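Local coordinates for protein alpha-rhamnosidase (Dictyoglomus thermophilum, PDB 6I60) that probably catalyses the hydrolysis of terminal, non-reducing alpha-L-rhamnose residues from alpha-L-rhamnosides, at residues 34-39 with 520-525; 214-219 with 489-494; 476-481 with 794-799; 790-795 with 801-806. All coordinates share one frame; numbering follows the deposited sequence.

How the contacts relate
Contacts 1 and 2 tie two N-terminal beta regions to the glycosidase domain, whereas contacts 3 and 4 lie within that domain. The latter two almost merge: their centres are about 7 Å apart, they share Tyr-794 and Met-795 of helix 792-797, and Asn-481 of contact 3 reaches the carbonyl of Thr-802 in contact 4. Contacts 1 and 2 have centres about 17 Å apart and touch where Met-523 packs on Leu-490. Contact 1 also reaches contact 3, about 30 Å away between centres, because Asn-520 packs on His-479. A 2-(2-ethoxyethoxy)ethanol molecule in a pocket formed by Tyr-656, Glu-659 and Leu-660 uses residues of helix 651-672, which supplies none of the four contacts.

Contact 1 of 4, residues 34-39 with 520-525; sequences DLKCEF and NFDMIG
Ile-524 lies across one face of the Phe-39 ring, and this pair makes up the tight half of the contact. The two side chains run nearly perpendicular. CG1 of Ile-524 sits over the middle of the Phe-39 ring, 3.9 Å from the centroid and 10° off the ring normal, a CH-pi contact. It gets there because CG1 is anti to the backbone N (chi1 179°). The end of that arm and the second branch lie over the same face: CD1 of Ile-524 meets CZ of Phe-39 at 3.5 Å, and CG2 of Ile-524 lies 3.8 Å from CG of Phe-39. Phe-39 follows strand 35-37, the edge strand beside 52-56 in the N-terminal immunoglobulin-like domain, and Ile-524 stands at the start of helix 524-535 in the glycosidase domain, so the ring and the branched side chain join two domains. Glu-38, next to Phe-39, adds a salt bridge to Arg-528 of that same helix. The other half is loose and partly open to solvent. There NZ of Lys-36 stays 4.5 Å from OD1 of Asp-522, too far for a salt bridge, leaving two opposite charges that would attract each other only diffusely.

Contact 2 of 4, residues 214-219 with 489-494; sequences RVLDPG and NLMSIP
Leu-216 and Gly-219 meet Met-491 and Ser-492 in a buried, mainly apolar contact between two loops, one running between strands 209-210 and 226-233, the other leaving helix 473-488. The side-chain part is a meeting of methyl groups. CD1 of Leu-216 touches CE of Met-491 at 3.6 Å, and the two side chains meet at a slant. Met-491 does not set out straight at its partner: with CG beside the backbone N (chi1 -62°) and further bends at chi2 and chi3, the thioether curls round until its terminal methyl faces the leucine. Tyr-433 and Ile-345 also pack on Met-491. Neither loop contributes regular secondary structure here, so the contact is an interface of irregular chain between the N-terminal rhamnosidase domain, built of beta strands, and the helical six-hairpin glycosidase domain. Its second part brings the backbones close, with CA of Gly-219 5.2 Å from CA of Ser-492. Having no side chain, Gly-219 lets Ser-492 approach directly, OG of Ser-492 coming to 3.7 Å from CA of Gly-219. The same hydroxyl oxygen hydrogen-bonds to the backbone N of Gln-220, which pins the serine to the next residue of the facing loop. One residue earlier, the peptide between Asp-217 and Pro-218 is cis and bends the chain, while OD2 of Asp-217 is hydrogen-bonded to the hydroxyls of both Tyr-202 and Thr-230.

Contact 3 of 4, residues 476-481 with 794-799; sequences NKIHHN and YMIEEG
Ile-796 carries the apolar side of this helix-to-helix contact, pointing at helix 473-488 from the last turn of helix 792-797. Its CD1 lies against the amide end of Asn-481, 3.7 Å from CG of that residue. Looser contacts flank it: CG1 of Ile-478 is 4.3 Å from CD1 of Ile-796, and CB of Lys-477 is equally far from CG1 of Ile-796, the exposed lysine's tail then turning away from the isoleucine. The polar interactions centre on Asn-481, whose CG stands opposite the carbonyl carbon (chi1 -77°), bringing the amide to Ile-796. Its OD1 accepts from ND1 of His-480 at 3.1 Å, a fairly straight bond (160° at the hydrogen) that lies in the histidine ring plane but is tilted 24° from the amide carbonyl plane. Its ND2 gives hydrogen bonds to the carbonyls of Ala-800 and Thr-802. An alanine in place of Asn-481 would probably leave both carbonyls short of a donor and hold the His-480 ring less firmly. Backbone bonds close the shorter helix: a Schellman motif ends 792-797, with Gly-799 as its C' residue, N of Gly-799 bonded to O of Ile-796 at 3.1 Å, and N of Ala-800 to O of Met-795. Helix 473-488 thus holds that end and the turn after it, while its His-479 bonds to Asp-827 of helix 826-835 and packs edge-to-face with Phe-468 of strand 466-470.

Contact 4 of 4, residues 790-795 with 801-806; sequences PSFGYM and TTLWER
A Met-aromatic contact joins Met-795 of the short helix 792-797 to Trp-804, in the loop that folds back over it within the glycosidase domain. The two side chains run antiparallel, side by side. CB of Met-795 lies above the indole, CA of Met-795 stands 4.0 Å from the centroid of the six-membered ring of Trp-804 (15° off the normal), and CG of Met-795 comes to 3.6 Å from CE3 of Trp-804. SD is oblique to the five-membered ring of Trp-804. The straight thioether (chi2 -171°) also places SD 3.5 Å from the backbone N of Trp-804, a weak hydrogen bond, though nearly straight at 165°. Beside this pair, CD2 of Leu-803 reaches the edge of the Phe-792 ring, 3.9 Å from CE1, and Trp-807 meets that ring edge-to-face. At the helix start Ser-791 is the N-cap, its OG accepting from N of Tyr-794 at 3.2 Å. A serine in place of Trp-804 takes away the flat surface against Met-795 and would probably open a gap between helix and loop, leaving the methionine freer to turn. The chemistry is therefore mostly dispersion between a thioether and an aromatic face, with sulfur giving a buried backbone N-H only a soft acceptor.

Contact 1 of 4, residues 34-39 with 520-525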
loop_
_atom_site.group_PDB
_atom_site.type_symbol
_atom_site.label_atom_id
_atom_site.label_comp_id
_atom_site.label_asym_id
_atom_site.label_seq_id
_atom_site.Cartn_x
_atom_site.Cartn_y
_atom_site.Cartn_z
ATOM N N ASP A 34 7.723 -20.008 -7.828
ATOM C CA ASP A 34 7.364 -18.830 -7.039
ATOM C C ASP A 34 6.244 -19.157 -6.055
ATOM O O ASP A 34 5.200 -18.500 -6.011
ATOM C CB ASP A 34 6.982 -17.656 -7.943
ATOM C CG ASP A 34 6.985 -16.328 -7.206
ATOM O OD1 ASP A 34 7.371 -16.303 -6.016
ATOM O OD2 ASP A 34 6.591 -15.309 -7.813
ATOM N N LEU A 35 6.471 -20.194 -5.257
ATOM C CA LEU A 35 5.479 -20.649 -4.293
ATOM C C LEU A 35 5.462 -19.705 -3.097
ATOM O O LEU A 35 6.496 -19.480 -2.457
ATOM C CB LEU A 35 5.781 -22.082 -3.858
ATOM C CG LEU A 35 5.231 -23.172 -4.780
ATOM C CD1 LEU A 35 6.164 -23.404 -5.957
ATOM C CD2 LEU A 35 5.022 -24.457 -4.001
ATOM N N LYS A 36 4.289 -19.155 -2.795
ATOM C CA LYS A 36 4.135 -18.169 -1.737
ATOM C C LYS A 36 3.140 -18.676 -0.704
ATOM O O LYS A 36 2.063 -19.168 -1.057
ATOM C CB LYS A 36 3.668 -16.824 -2.304
ATOM C CG LYS A 36 4.500 -16.316 -3.470
ATOM C CD LYS A 36 4.797 -14.831 -3.342
ATOM C CE LYS A 36 4.950 -14.180 -4.709
ATOM N NZ LYS A 36 3.653 -13.652 -5.222
ATOM N N CYS A 37 3.511 -18.562 0.567
ATOM C CA CYS A 37 2.598 -18.759 1.682
ATOM C C CYS A 37 2.331 -17.404 2.317
ATOM O O CYS A 37 3.273 -16.673 2.642
ATOM C CB CYS A 37 3.176 -19.729 2.712
ATOM S SG CYS A 37 2.175 -19.888 4.206
ATOM N N GLU A 38 1.051 -17.067 2.481
ATOM C CA GLU A 38 0.640 -15.727 2.897
ATOM C C GLU A 38 1.170 -14.661 1.938
ATOM O O GLU A 38 1.494 -13.545 2.351
ATOM C CB GLU A 38 1.078 -15.424 4.334
ATOM C CG GLU A 38 0.224 -16.095 5.398
ATOM C CD GLU A 38 -1.235 -15.693 5.310
ATOM O OE1 GLU A 38 -1.613 -14.680 5.938
ATOM O OE2 GLU A 38 -2.001 -16.389 4.608
ATOM N N PHE A 39 1.266 -15.014 0.653
ATOM C CA PHE A 39 1.746 -14.107 -0.391
ATOM C C PHE A 39 3.161 -13.615 -0.095
ATOM O O PHE A 39 3.499 -12.454 -0.337
ATOM C CB PHE A 39 0.787 -12.931 -0.587
ATOM C CG PHE A 39 -0.617 -13.350 -0.905
ATOM C CD1 PHE A 39 -0.975 -13.691 -2.199
ATOM C CD2 PHE A 39 -1.578 -13.412 0.092
ATOM C CE1 PHE A 39 -2.264 -14.080 -2.495
ATOM C CE2 PHE A 39 -2.872 -13.802 -0.198
ATOM C CZ PHE A 39 -3.215 -14.137 -1.492
ATOM N N ASN A 520 0.821 -0.834 -9.788
ATOM C CA ASN A 520 2.235 -0.497 -9.692
ATOM C C ASN A 520 2.999 -1.368 -8.706
ATOM O O ASN A 520 4.185 -1.640 -8.928
ATOM C CB ASN A 520 2.399 0.972 -9.294
ATOM C CG ASN A 520 2.256 1.912 -10.472
ATOM O OD1 ASN A 520 2.830 1.683 -11.536
ATOM N ND2 ASN A 520 1.485 2.978 -10.286
ATOM N N PHE A 521 2.358 -1.811 -7.626
ATOM C CA PHE A 521 3.055 -2.510 -6.556
ATOM C C PHE A 521 2.251 -3.722 -6.110
ATOM O O PHE A 521 1.037 -3.801 -6.316
ATOM C CB PHE A 521 3.319 -1.582 -5.361
ATOM C CG PHE A 521 3.745 -0.193 -5.756
ATOM C CD1 PHE A 521 5.015 0.042 -6.255
ATOM C CD2 PHE A 521 2.873 0.875 -5.632
ATOM C CE1 PHE A 521 5.408 1.315 -6.621
ATOM C CE2 PHE A 521 3.261 2.150 -5.997
ATOM C CZ PHE A 521 4.530 2.368 -6.492
ATOM N N ASP A 522 2.954 -4.677 -5.504
ATOM C CA ASP A 522 2.327 -5.840 -4.883
ATOM C C ASP A 522 1.690 -5.396 -3.571
ATOM O O ASP A 522 2.397 -5.090 -2.604
ATOM C CB ASP A 522 3.358 -6.941 -4.657
ATOM C CG ASP A 522 2.739 -8.232 -4.153
ATOM O OD1 ASP A 522 3.383 -9.296 -4.286
ATOM O OD2 ASP A 522 1.610 -8.185 -3.623
ATOM N N MET A 523 0.357 -5.362 -3.530
ATOM C CA MET A 523 -0.361 -4.766 -2.411
ATOM C C MET A 523 -1.279 -5.724 -1.666
ATOM O O MET A 523 -1.939 -5.294 -0.713
ATOM C CB MET A 523 -1.192 -3.569 -2.894
ATOM C CG MET A 523 -0.425 -2.574 -3.742
ATOM S SD MET A 523 0.442 -1.350 -2.748
ATOM C CE MET A 523 -0.787 -1.003 -1.493
ATOM N N ILE A 524 -1.347 -6.999 -2.061
ATOM C CA ILE A 524 -2.309 -7.905 -1.436
ATOM C C ILE A 524 -1.957 -8.141 0.030
ATOM O O ILE A 524 -2.844 -8.225 0.888
ATOM C CB ILE A 524 -2.405 -9.227 -2.221
ATOM C CG1 ILE A 524 -3.401 -10.169 -1.542
ATOM C CG2 ILE A 524 -1.039 -9.886 -2.355
ATOM C CD1 ILE A 524 -4.274 -10.930 -2.500
ATOM N N GLY A 525 -0.663 -8.239 0.346
ATOM C CA GLY A 525 -0.266 -8.348 1.740
ATOM C C GLY A 525 -0.505 -7.071 2.518
ATOM O O GLY A 525 -0.845 -7.117 3.704
#

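Contact 2 of 4, residues 214-219 with 489-494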
loop_
_atom_site.group_PDB
_atom_site.type_symbol
_atom_site.label_atom_id
_atom_site.label_comp_id
_atom_site.label_asym_id
_atom_site.label_seq_id
_atom_site.Cartn_x
_atom_site.Cartn_y
_atom_site.Cartn_z
ATOM N N ARG A 214 14.290 -4.112 9.044
ATOM C CA ARG A 214 13.192 -3.170 8.916
ATOM C C ARG A 214 13.406 -1.985 9.850
ATOM O O ARG A 214 14.262 -2.005 10.739
ATOM C CB ARG A 214 11.852 -3.853 9.218
ATOM C CG ARG A 214 11.810 -5.318 8.826
ATOM C CD ARG A 214 10.934 -6.118 9.776
ATOM N NE ARG A 214 10.703 -7.476 9.293
ATOM C CZ ARG A 214 9.559 -8.135 9.443
ATOM N NH1 ARG A 214 8.541 -7.558 10.065
ATOM N NH2 ARG A 214 9.431 -9.370 8.972
ATOM N N VAL A 215 12.608 -0.938 9.630
ATOM C CA VAL A 215 12.620 0.263 10.455
ATOM C C VAL A 215 11.180 0.660 10.745
ATOM O O VAL A 215 10.245 0.238 10.061
ATOM C CB VAL A 215 13.375 1.433 9.783
ATOM C CG1 VAL A 215 14.872 1.172 9.784
ATOM C CG2 VAL A 215 12.871 1.650 8.364
ATOM N N LEU A 216 11.011 1.485 11.781
ATOM C CA LEU A 216 9.696 1.982 12.194
ATOM C C LEU A 216 8.706 0.836 12.396
ATOM O O LEU A 216 7.557 0.887 11.947
ATOM C CB LEU A 216 9.156 3.005 11.191
ATOM C CG LEU A 216 9.994 4.276 11.025
ATOM C CD1 LEU A 216 9.249 5.308 10.201
ATOM C CD2 LEU A 216 10.387 4.855 12.377
ATOM N N ASP A 217 9.166 -0.214 13.075
ATOM C CA ASP A 217 8.498 -1.443 13.478
ATOM C C ASP A 217 8.011 -1.334 14.919
ATOM O O ASP A 217 8.708 -0.764 15.768
ATOM C CB ASP A 217 9.448 -2.635 13.351
ATOM C CG ASP A 217 8.730 -3.921 12.992
ATOM O OD1 ASP A 217 8.025 -3.944 11.961
ATOM O OD2 ASP A 217 8.871 -4.910 13.742
ATOM N N PRO A 218 6.818 -1.857 15.244
ATOM C CA PRO A 218 5.909 -2.545 14.324
ATOM C C PRO A 218 5.009 -1.594 13.541
ATOM O O PRO A 218 5.190 -0.378 13.598
ATOM C CB PRO A 218 5.080 -3.420 15.259
ATOM C CG PRO A 218 5.007 -2.628 16.520
ATOM C CD PRO A 218 6.301 -1.858 16.625
ATOM N N GLY A 219 4.039 -2.161 12.820
ATOM C CA GLY A 219 3.123 -1.352 12.049
ATOM C C GLY A 219 2.097 -0.637 12.910
ATOM O O GLY A 219 1.778 -1.041 14.028
ATOM N N ASN A 489 3.314 7.541 0.678
ATOM C CA ASN A 489 2.139 7.418 1.527
ATOM C C ASN A 489 1.839 5.966 1.883
ATOM O O ASN A 489 0.675 5.577 2.009
ATOM C CB ASN A 489 0.930 8.064 0.855
ATOM C CG ASN A 489 0.921 9.566 1.011
ATOM O OD1 ASN A 489 0.891 10.084 2.127
ATOM N ND2 ASN A 489 0.953 10.278 -0.109
ATOM N N LEU A 490 2.883 5.154 2.051
ATOM C CA LEU A 490 2.750 3.755 2.458
ATOM C C LEU A 490 3.651 3.549 3.672
ATOM O O LEU A 490 4.831 3.218 3.533
ATOM C CB LEU A 490 3.110 2.810 1.313
ATOM C CG LEU A 490 2.107 2.706 0.159
ATOM C CD1 LEU A 490 2.582 1.701 -0.880
ATOM C CD2 LEU A 490 0.719 2.340 0.665
ATOM N N MET A 491 3.094 3.752 4.861
ATOM C CA MET A 491 3.813 3.577 6.123
ATOM C C MET A 491 3.031 2.594 6.992
ATOM O O MET A 491 2.495 2.972 8.037
ATOM C CB MET A 491 4.004 4.924 6.832
ATOM C CG MET A 491 4.830 5.923 6.048
ATOM S SD MET A 491 6.521 5.350 5.816
ATOM C CE MET A 491 6.930 4.860 7.484
ATOM N N SER A 492 2.953 1.339 6.537
ATOM C CA SER A 492 2.151 0.285 7.157
ATOM C C SER A 492 0.658 0.584 7.041
ATOM O O SER A 492 -0.174 -0.317 7.185
ATOM C CB SER A 492 2.549 0.076 8.624
ATOM O OG SER A 492 1.912 1.018 9.469
ATOM N N ILE A 493 0.314 1.844 6.781
ATOM C CA ILE A 493 -1.064 2.241 6.485
ATOM C C ILE A 493 -1.055 3.243 5.347
ATOM O O ILE A 493 -0.126 4.048 5.200
ATOM C CB ILE A 493 -1.765 2.863 7.713
ATOM C CG1 ILE A 493 -0.924 4.005 8.291
ATOM C CG2 ILE A 493 -2.047 1.802 8.770
ATOM C CD1 ILE A 493 -1.692 4.927 9.213
ATOM N N PRO A 494 -2.085 3.202 4.501
ATOM C CA PRO A 494 -2.194 4.199 3.423
ATOM C C PRO A 494 -2.526 5.568 3.996
ATOM O O PRO A 494 -3.599 5.770 4.571
ATOM C CB PRO A 494 -3.329 3.655 2.548
ATOM C CG PRO A 494 -4.130 2.785 3.458
ATOM C CD PRO A 494 -3.162 2.199 4.446
#

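Contact 3 of 4, residues 476-481 with 794-799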
loop_
_atom_site.group_PDB
_atom_site.type_symbol
_atom_site.label_atom_id
_atom_site.label_comp_id
_atom_site.label_asym_id
_atom_site.label_seq_id
_atom_site.Cartn_x
_atom_site.Cartn_y
_atom_site.Cartn_z
ATOM N N ASN A 476 4.610 10.372 -18.898
ATOM C CA ASN A 476 5.643 9.649 -18.161
ATOM C C ASN A 476 6.038 10.395 -16.891
ATOM O O ASN A 476 6.309 9.773 -15.856
ATOM C CB ASN A 476 6.865 9.425 -19.052
ATOM C CG ASN A 476 6.572 8.509 -20.223
ATOM O OD1 ASN A 476 5.702 7.645 -20.146
ATOM N ND2 ASN A 476 7.302 8.694 -21.316
ATOM N N LYS A 477 6.080 11.729 -16.950
ATOM C CA LYS A 477 6.413 12.505 -15.760
ATOM C C LYS A 477 5.285 12.450 -14.735
ATOM O O LYS A 477 5.540 12.361 -13.530
ATOM C CB LYS A 477 6.727 13.949 -16.145
ATOM C CG LYS A 477 7.981 14.109 -16.994
ATOM C CD LYS A 477 9.245 13.909 -16.168
ATOM C CE LYS A 477 10.482 13.806 -17.053
ATOM N NZ LYS A 477 11.650 13.224 -16.327
ATOM N N ILE A 478 4.032 12.504 -15.194
ATOM C CA ILE A 478 2.904 12.320 -14.284
ATOM C C ILE A 478 2.948 10.929 -13.670
ATOM O O ILE A 478 2.760 10.758 -12.459
ATOM C CB ILE A 478 1.573 12.575 -15.018
ATOM C CG1 ILE A 478 1.495 14.024 -15.502
ATOM C CG2 ILE A 478 0.389 12.254 -14.113
ATOM C CD1 ILE A 478 0.557 14.222 -16.670
ATOM N N HIS A 479 3.211 9.912 -14.496
ATOM C CA HIS A 479 3.341 8.551 -13.990
ATOM C C HIS A 479 4.495 8.440 -12.999
ATOM O O HIS A 479 4.406 7.703 -12.010
ATOM C CB HIS A 479 3.530 7.582 -15.159
ATOM C CG HIS A 479 3.912 6.194 -14.745
ATOM N ND1 HIS A 479 3.165 5.449 -13.859
ATOM C CD2 HIS A 479 4.959 5.415 -15.102
ATOM C CE1 HIS A 479 3.738 4.272 -13.684
ATOM N NE2 HIS A 479 4.829 4.226 -14.428
ATOM N N HIS A 480 5.585 9.174 -13.243
ATOM C CA HIS A 480 6.718 9.147 -12.322
ATOM C C HIS A 480 6.365 9.806 -10.994
ATOM O O HIS A 480 6.821 9.363 -9.932
ATOM C CB HIS A 480 7.928 9.832 -12.967
ATOM C CG HIS A 480 8.944 10.330 -11.983
ATOM N ND1 HIS A 480 8.871 11.579 -11.402
ATOM C CD2 HIS A 480 10.065 9.753 -11.489
ATOM C CE1 HIS A 480 9.898 11.744 -10.586
ATOM N NE2 HIS A 480 10.637 10.651 -10.621
ATOM N N ASN A 481 5.546 10.860 -11.031
ATOM C CA ASN A 481 5.187 11.568 -9.806
ATOM C C ASN A 481 4.247 10.747 -8.934
ATOM O O ASN A 481 4.308 10.837 -7.702
ATOM C CB ASN A 481 4.549 12.916 -10.150
ATOM C CG ASN A 481 5.571 13.962 -10.563
ATOM O OD1 ASN A 481 6.576 13.652 -11.203
ATOM N ND2 ASN A 481 5.312 15.210 -10.200
ATOM N N TYR A 794 0.043 20.957 -15.057
ATOM C CA TYR A 794 0.317 22.222 -14.387
ATOM C C TYR A 794 1.123 22.015 -13.109
ATOM O O TYR A 794 1.942 22.868 -12.749
ATOM C CB TYR A 794 -0.994 22.947 -14.084
ATOM C CG TYR A 794 -0.812 24.290 -13.417
ATOM C CD1 TYR A 794 -0.057 25.288 -14.019
ATOM C CD2 TYR A 794 -1.393 24.559 -12.187
ATOM C CE1 TYR A 794 0.114 26.518 -13.413
ATOM C CE2 TYR A 794 -1.228 25.787 -11.572
ATOM C CZ TYR A 794 -0.473 26.763 -12.190
ATOM O OH TYR A 794 -0.304 27.985 -11.584
ATOM N N MET A 795 0.907 20.894 -12.415
ATOM C CA MET A 795 1.723 20.589 -11.244
ATOM C C MET A 795 3.174 20.360 -11.639
ATOM O O MET A 795 4.093 20.867 -10.983
ATOM C CB MET A 795 1.172 19.361 -10.520
ATOM C CG MET A 795 -0.290 19.457 -10.127
ATOM S SD MET A 795 -0.790 18.088 -9.064
ATOM C CE MET A 795 -2.567 18.320 -9.034
ATOM N N ILE A 796 3.397 19.605 -12.717
ATOM C CA ILE A 796 4.754 19.304 -13.159
ATOM C C ILE A 796 5.451 20.571 -13.642
ATOM O O ILE A 796 6.630 20.799 -13.345
ATOM C CB ILE A 796 4.726 18.211 -14.245
ATOM C CG1 ILE A 796 4.869 16.819 -13.620
ATOM C CG2 ILE A 796 5.821 18.431 -15.278
ATOM C CD1 ILE A 796 3.727 16.422 -12.704
ATOM N N GLU A 797 4.735 21.421 -14.382
ATOM C CA GLU A 797 5.325 22.669 -14.852
ATOM C C GLU A 797 5.703 23.594 -13.704
ATOM O O GLU A 797 6.586 24.441 -13.871
ATOM C CB GLU A 797 4.364 23.383 -15.808
ATOM C CG GLU A 797 4.088 22.623 -17.104
ATOM C CD GLU A 797 5.350 22.326 -17.902
ATOM O OE1 GLU A 797 6.078 23.282 -18.243
ATOM O OE2 GLU A 797 5.612 21.137 -18.190
ATOM N N GLU A 798 5.066 23.446 -12.543
ATOM C CA GLU A 798 5.369 24.261 -11.375
ATOM C C GLU A 798 6.337 23.579 -10.414
ATOM O O GLU A 798 6.466 24.017 -9.267
ATOM C CB GLU A 798 4.081 24.639 -10.644
ATOM C CG GLU A 798 3.262 25.714 -11.341
ATOM C CD GLU A 798 3.918 27.084 -11.288
ATOM O OE1 GLU A 798 4.792 27.299 -10.423
ATOM O OE2 GLU A 798 3.556 27.948 -12.114
ATOM N N GLY A 799 7.008 22.516 -10.850
ATOM C CA GLY A 799 8.079 21.924 -10.075
ATOM C C GLY A 799 7.683 20.810 -9.137
ATOM O O GLY A 799 8.394 20.569 -8.155
#

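Contact 4 of 4, residues 790-795 with 801-806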
loop_
_atom_site.group_PDB
_atom_site.type_symbol
_atom_site.label_atom_id
_atom_site.label_comp_id
_atom_site.label_asym_id
_atom_site.label_seq_id
_atom_site.Cartn_x
_atom_site.Cartn_y
_atom_site.Cartn_z
ATOM N N PRO A 790 -6.663 23.920 -14.714
ATOM C CA PRO A 790 -6.198 22.949 -13.719
ATOM C C PRO A 790 -5.934 21.564 -14.317
ATOM O O PRO A 790 -6.816 20.990 -14.962
ATOM C CB PRO A 790 -7.360 22.897 -12.724
ATOM C CG PRO A 790 -8.586 23.284 -13.534
ATOM C CD PRO A 790 -8.129 23.891 -14.846
ATOM N N SER A 791 -4.735 21.031 -14.100
ATOM C CA SER A 791 -4.369 19.742 -14.672
ATOM C C SER A 791 -3.178 19.181 -13.913
ATOM O O SER A 791 -2.558 19.861 -13.091
ATOM C CB SER A 791 -4.050 19.869 -16.164
ATOM O OG SER A 791 -2.876 20.635 -16.358
ATOM N N PHE A 792 -2.865 17.915 -14.201
ATOM C CA PHE A 792 -1.680 17.299 -13.615
ATOM C C PHE A 792 -0.406 17.846 -14.238
ATOM O O PHE A 792 0.633 17.906 -13.569
ATOM C CB PHE A 792 -1.744 15.779 -13.772
ATOM C CG PHE A 792 -2.905 15.151 -13.062
ATOM C CD1 PHE A 792 -2.790 14.753 -11.742
ATOM C CD2 PHE A 792 -4.117 14.974 -13.708
ATOM C CE1 PHE A 792 -3.859 14.185 -11.082
ATOM C CE2 PHE A 792 -5.189 14.407 -13.053
ATOM C CZ PHE A 792 -5.060 14.014 -11.737
ATOM N N GLY A 793 -0.466 18.250 -15.509
ATOM C CA GLY A 793 0.687 18.871 -16.135
ATOM C C GLY A 793 1.046 20.202 -15.512
ATOM O O GLY A 793 2.227 20.554 -15.432
ATOM N N TYR A 794 0.043 20.957 -15.057
ATOM C CA TYR A 794 0.317 22.222 -14.387
ATOM C C TYR A 794 1.123 22.015 -13.109
ATOM O O TYR A 794 1.942 22.868 -12.749
ATOM C CB TYR A 794 -0.994 22.947 -14.084
ATOM C CG TYR A 794 -0.812 24.290 -13.417
ATOM C CD1 TYR A 794 -0.057 25.288 -14.019
ATOM C CD2 TYR A 794 -1.393 24.559 -12.187
ATOM C CE1 TYR A 794 0.114 26.518 -13.413
ATOM C CE2 TYR A 794 -1.228 25.787 -11.572
ATOM C CZ TYR A 794 -0.473 26.763 -12.190
ATOM O OH TYR A 794 -0.304 27.985 -11.584
ATOM N N MET A 795 0.907 20.894 -12.415
ATOM C CA MET A 795 1.723 20.589 -11.244
ATOM C C MET A 795 3.174 20.360 -11.639
ATOM O O MET A 795 4.093 20.867 -10.983
ATOM C CB MET A 795 1.172 19.361 -10.520
ATOM C CG MET A 795 -0.290 19.457 -10.127
ATOM S SD MET A 795 -0.790 18.088 -9.064
ATOM C CE MET A 795 -2.567 18.320 -9.034
ATOM N N THR A 801 7.459 17.096 -7.972
ATOM C CA THR A 801 7.977 15.750 -8.165
ATOM C C THR A 801 7.021 14.685 -7.647
ATOM O O THR A 801 7.272 13.492 -7.850
ATOM C CB THR A 801 9.341 15.591 -7.481
ATOM O OG1 THR A 801 9.341 16.297 -6.233
ATOM C CG2 THR A 801 10.449 16.135 -8.374
ATOM N N THR A 802 5.948 15.092 -6.979
ATOM C CA THR A 802 4.876 14.188 -6.583
ATOM C C THR A 802 3.568 14.861 -6.992
ATOM O O THR A 802 3.527 15.730 -7.872
ATOM C CB THR A 802 4.941 13.862 -5.083
ATOM O OG1 THR A 802 5.184 15.062 -4.336
ATOM C CG2 THR A 802 6.052 12.862 -4.799
ATOM N N LEU A 803 2.474 14.475 -6.350
ATOM C CA LEU A 803 1.168 15.040 -6.643
ATOM C C LEU A 803 0.726 15.952 -5.507
ATOM O O LEU A 803 1.023 15.702 -4.335
ATOM C CB LEU A 803 0.131 13.938 -6.875
ATOM C CG LEU A 803 -0.290 13.748 -8.335
ATOM C CD1 LEU A 803 0.904 13.389 -9.201
ATOM C CD2 LEU A 803 -1.373 12.691 -8.449
ATOM N N TRP A 804 0.017 17.018 -5.865
ATOM C CA TRP A 804 -0.433 18.011 -4.904
ATOM C C TRP A 804 -1.767 17.611 -4.286
ATOM O O TRP A 804 -2.516 16.794 -4.828
ATOM C CB TRP A 804 -0.581 19.381 -5.564
ATOM C CG TRP A 804 0.706 19.999 -5.981
ATOM C CD1 TRP A 804 1.960 19.611 -5.617
ATOM C CD2 TRP A 804 0.868 21.124 -6.852
ATOM N NE1 TRP A 804 2.896 20.426 -6.206
ATOM C CE2 TRP A 804 2.252 21.364 -6.970
ATOM C CE3 TRP A 804 -0.022 21.952 -7.544
ATOM C CZ2 TRP A 804 2.767 22.395 -7.752
ATOM C CZ3 TRP A 804 0.492 22.977 -8.318
ATOM C CH2 TRP A 804 1.873 23.190 -8.414
ATOM N N GLU A 805 -2.060 18.216 -3.135
ATOM C CA GLU A 805 -3.372 18.063 -2.521
ATOM C C GLU A 805 -4.431 18.877 -3.252
ATOM O O GLU A 805 -5.582 18.437 -3.359
ATOM C CB GLU A 805 -3.305 18.475 -1.048
ATOM C CG GLU A 805 -4.639 18.468 -0.322
ATOM C CD GLU A 805 -4.489 18.696 1.169
ATOM O OE1 GLU A 805 -3.399 19.132 1.596
ATOM O OE2 GLU A 805 -5.458 18.438 1.914
ATOM N N ARG A 806 -4.063 20.045 -3.774
ATOM C CA ARG A 806 -4.988 20.932 -4.462
ATOM C C ARG A 806 -4.482 21.234 -5.866
ATOM O O ARG A 806 -3.278 21.174 -6.137
ATOM C CB ARG A 806 -5.173 22.240 -3.689
ATOM C CG ARG A 806 -5.030 22.086 -2.185
ATOM C CD ARG A 806 -6.369 21.782 -1.542
ATOM N NE ARG A 806 -7.424 22.620 -2.100
ATOM C CZ ARG A 806 -7.710 23.844 -1.671
ATOM N NH1 ARG A 806 -7.025 24.377 -0.667
ATOM N NH2 ARG A 806 -8.684 24.535 -2.245
#